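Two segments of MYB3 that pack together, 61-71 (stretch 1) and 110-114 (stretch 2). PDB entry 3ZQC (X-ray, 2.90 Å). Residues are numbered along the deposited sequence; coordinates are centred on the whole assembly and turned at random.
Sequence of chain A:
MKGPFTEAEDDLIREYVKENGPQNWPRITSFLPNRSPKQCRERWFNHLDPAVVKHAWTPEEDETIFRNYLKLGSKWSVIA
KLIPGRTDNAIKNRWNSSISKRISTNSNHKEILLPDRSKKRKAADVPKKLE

Stretch 1, residues 61-71: EDETIFRNYLK
Stretch 2 (110-114) KEILL

A short extended segment can be held against a helix without a single hydrogen bond between them, provided that one aromatic ring and one branched aliphatic side chain fit each other well. Residues 61-71 and 110-114 of MYB3 illustrate the principle. The first stretch is helical, continuing a helix that begins earlier in the chain, and its i to i+4 ladder is represented by Phe66 N to Asp62 O at 3.0 Å and Leu70 N to Phe66 O at 3.1 Å. The second has no regular structure, but its phi/psi values are extended: -45/138 at Glu111, -136/140 at Ile112 and -79/119 at Leu113. It runs against the helix direction, with Leu113 CA 7.3 Å from Glu63 CA and Glu111 CA 9.0 Å from Leu70 CA.

Leu113 and Phe66 dominate the 298 Å² buried between the stretches, and both direct CA-to-CB toward the partner. Phe66 is t (chi1 171°, chi2 63°). Leu113, with chi1 t and chi2 p (164°, 55°), places its CB over one ring face, 3.8 Å from the centroid of the Phe66 ring and 14° off the normal, a CH-pi contact in which an aliphatic C-H rests on the pi cloud, chiefly through dispersion. Leu113 CD2 reaches past the ring to the helix itself, lying 3.6 Å from Phe66 CB and 3.7 Å from Asp62 O, so the methyl packs against both side chain and backbone.

Glu111, third in covered area, also has its CA-to-CB bond directed toward the helix. Glu111 O lies at the ring edge, near the ring plane, 4.0 Å from Phe66 CZ, where the aromatic rim is slightly positive. The side chain (m, t, chi3 78°) brings Glu111 OE1 to 3.9 Å from Leu70 CD2 (Leu70 m, t), a van der Waals contact at the exposed margin. Between Glu111 and Leu113, Ile112 (t, p) points its CB away, yet Ile112 C stays 4.1 Å from Phe66 CZ.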

# COMPACT_ATOMS: atom_id res chain seq x y z
N GLU A 61 -13.70 0.65 -3.71
CA GLU A 61 -12.57 0.35 -2.87
C GLU A 61 -12.85 0.90 -1.47
O GLU A 61 -12.83 0.16 -0.50
CB GLU A 61 -11.31 0.96 -3.47
CG GLU A 61 -10.80 0.19 -4.68
CD GLU A 61 -9.70 0.92 -5.43
OE1 GLU A 61 -9.53 2.14 -5.21
OE2 GLU A 61 -9.00 0.27 -6.24
N ASP A 62 -13.14 2.19 -1.38
CA ASP A 62 -13.41 2.78 -0.08
C ASP A 62 -14.37 1.92 0.72
O ASP A 62 -14.13 1.63 1.88
CB ASP A 62 -14.00 4.19 -0.22
CG ASP A 62 -12.99 5.21 -0.78
OD1 ASP A 62 -11.78 5.01 -0.57
OD2 ASP A 62 -13.42 6.22 -1.40
N GLU A 63 -15.46 1.49 0.08
CA GLU A 63 -16.46 0.66 0.75
C GLU A 63 -15.81 -0.59 1.31
O GLU A 63 -15.88 -0.89 2.50
CB GLU A 63 -17.59 0.29 -0.23
CG GLU A 63 -18.83 -0.37 0.41
CD GLU A 63 -19.46 0.50 1.51
OE1 GLU A 63 -19.67 1.71 1.27
OE2 GLU A 63 -19.75 -0.04 2.61
N THR A 64 -15.15 -1.33 0.43
CA THR A 64 -14.49 -2.55 0.85
C THR A 64 -13.66 -2.35 2.10
O THR A 64 -13.91 -2.97 3.12
CB THR A 64 -13.58 -3.08 -0.24
OG1 THR A 64 -14.29 -3.10 -1.49
CG2 THR A 64 -13.11 -4.48 0.10
N ILE A 65 -12.66 -1.47 2.02
CA ILE A 65 -11.77 -1.19 3.14
C ILE A 65 -12.57 -0.91 4.40
O ILE A 65 -12.26 -1.40 5.49
CB ILE A 65 -10.88 0.03 2.86
CG1 ILE A 65 -9.92 -0.28 1.73
CG2 ILE A 65 -10.11 0.42 4.09
CD1 ILE A 65 -9.13 0.89 1.28
N PHE A 66 -13.61 -0.11 4.24
CA PHE A 66 -14.47 0.23 5.35
C PHE A 66 -15.12 -1.01 5.92
O PHE A 66 -14.86 -1.40 7.06
CB PHE A 66 -15.53 1.20 4.86
CG PHE A 66 -16.59 1.47 5.85
CD1 PHE A 66 -16.29 2.08 7.06
CD2 PHE A 66 -17.91 1.15 5.57
CE1 PHE A 66 -17.30 2.38 7.97
CE2 PHE A 66 -18.92 1.43 6.47
CZ PHE A 66 -18.62 2.05 7.68
N ARG A 67 -15.95 -1.66 5.11
CA ARG A 67 -16.67 -2.84 5.54
C ARG A 67 -15.87 -3.85 6.31
O ARG A 67 -16.39 -4.45 7.24
CB ARG A 67 -17.37 -3.48 4.33
CG ARG A 67 -18.73 -2.83 4.06
CD ARG A 67 -19.25 -2.95 2.62
NE ARG A 67 -19.64 -4.30 2.23
CZ ARG A 67 -20.51 -4.58 1.26
NH1 ARG A 67 -21.09 -3.59 0.58
NH2 ARG A 67 -20.78 -5.84 0.95
N ASN A 68 -14.61 -4.06 5.95
CA ASN A 68 -13.79 -5.04 6.67
C ASN A 68 -13.19 -4.44 7.93
O ASN A 68 -12.99 -5.15 8.92
CB ASN A 68 -12.64 -5.57 5.80
CG ASN A 68 -13.12 -6.21 4.52
OD1 ASN A 68 -13.08 -5.58 3.47
ND2 ASN A 68 -13.58 -7.45 4.61
N TYR A 69 -12.89 -3.15 7.92
CA TYR A 69 -12.33 -2.54 9.10
C TYR A 69 -13.32 -2.73 10.23
O TYR A 69 -12.94 -2.93 11.38
CB TYR A 69 -12.09 -1.05 8.91
CG TYR A 69 -11.28 -0.45 10.03
CD1 TYR A 69 -9.90 -0.48 10.01
CD2 TYR A 69 -11.91 0.08 11.16
CE1 TYR A 69 -9.14 -0.02 11.08
CE2 TYR A 69 -11.16 0.55 12.25
CZ TYR A 69 -9.78 0.50 12.20
OH TYR A 69 -9.03 0.95 13.26
N LEU A 70 -14.60 -2.67 9.91
CA LEU A 70 -15.62 -2.81 10.92
C LEU A 70 -15.65 -4.19 11.51
O LEU A 70 -15.80 -4.34 12.73
CB LEU A 70 -16.99 -2.49 10.34
CG LEU A 70 -17.16 -1.03 9.99
CD1 LEU A 70 -18.56 -0.80 9.41
CD2 LEU A 70 -16.93 -0.18 11.23
N LYS A 71 -15.52 -5.19 10.65
CA LYS A 71 -15.54 -6.58 11.09
C LYS A 71 -14.16 -6.97 11.61
O LYS A 71 -14.01 -7.33 12.78
CB LYS A 71 -16.01 -7.47 9.93
CG LYS A 71 -15.71 -8.96 10.10
CD LYS A 71 -16.58 -9.84 9.19
CE LYS A 71 -16.65 -9.32 7.77
NZ LYS A 71 -17.48 -10.22 6.93
N LYS A 110 -26.55 1.75 12.68
CA LYS A 110 -25.34 1.02 12.25
C LYS A 110 -24.59 1.97 11.36
O LYS A 110 -25.13 2.54 10.42
CB LYS A 110 -25.71 -0.30 11.50
CG LYS A 110 -26.26 -1.45 12.42
CD LYS A 110 -25.37 -1.68 13.69
CE LYS A 110 -23.94 -2.12 13.29
NZ LYS A 110 -23.91 -3.45 12.53
N GLU A 111 -23.33 2.15 11.69
CA GLU A 111 -22.43 3.00 10.94
C GLU A 111 -22.45 2.89 9.41
O GLU A 111 -22.45 1.79 8.85
CB GLU A 111 -21.01 2.74 11.40
CG GLU A 111 -20.74 3.07 12.84
CD GLU A 111 -19.50 2.38 13.39
OE1 GLU A 111 -18.40 2.88 13.07
OE2 GLU A 111 -19.66 1.32 14.08
N ILE A 112 -22.39 4.04 8.72
CA ILE A 112 -22.37 4.03 7.27
C ILE A 112 -21.31 5.03 6.83
O ILE A 112 -21.17 6.09 7.43
CB ILE A 112 -23.79 4.38 6.70
CG1 ILE A 112 -23.88 4.00 5.20
CG2 ILE A 112 -24.09 5.86 6.91
CD1 ILE A 112 -23.73 2.49 4.90
N LEU A 113 -20.55 4.68 5.79
CA LEU A 113 -19.48 5.53 5.26
C LEU A 113 -19.95 6.67 4.34
O LEU A 113 -20.55 6.44 3.30
CB LEU A 113 -18.47 4.65 4.50
CG LEU A 113 -17.46 5.26 3.53
CD1 LEU A 113 -16.64 6.34 4.21
CD2 LEU A 113 -16.55 4.16 3.01
N LEU A 114 -19.67 7.90 4.75
CA LEU A 114 -20.04 9.05 3.94
C LEU A 114 -19.17 9.03 2.71
O LEU A 114 -18.08 8.44 2.71
CB LEU A 114 -19.76 10.35 4.67
CG LEU A 114 -20.88 11.00 5.46
CD1 LEU A 114 -21.05 10.31 6.78
CD2 LEU A 114 -20.54 12.46 5.70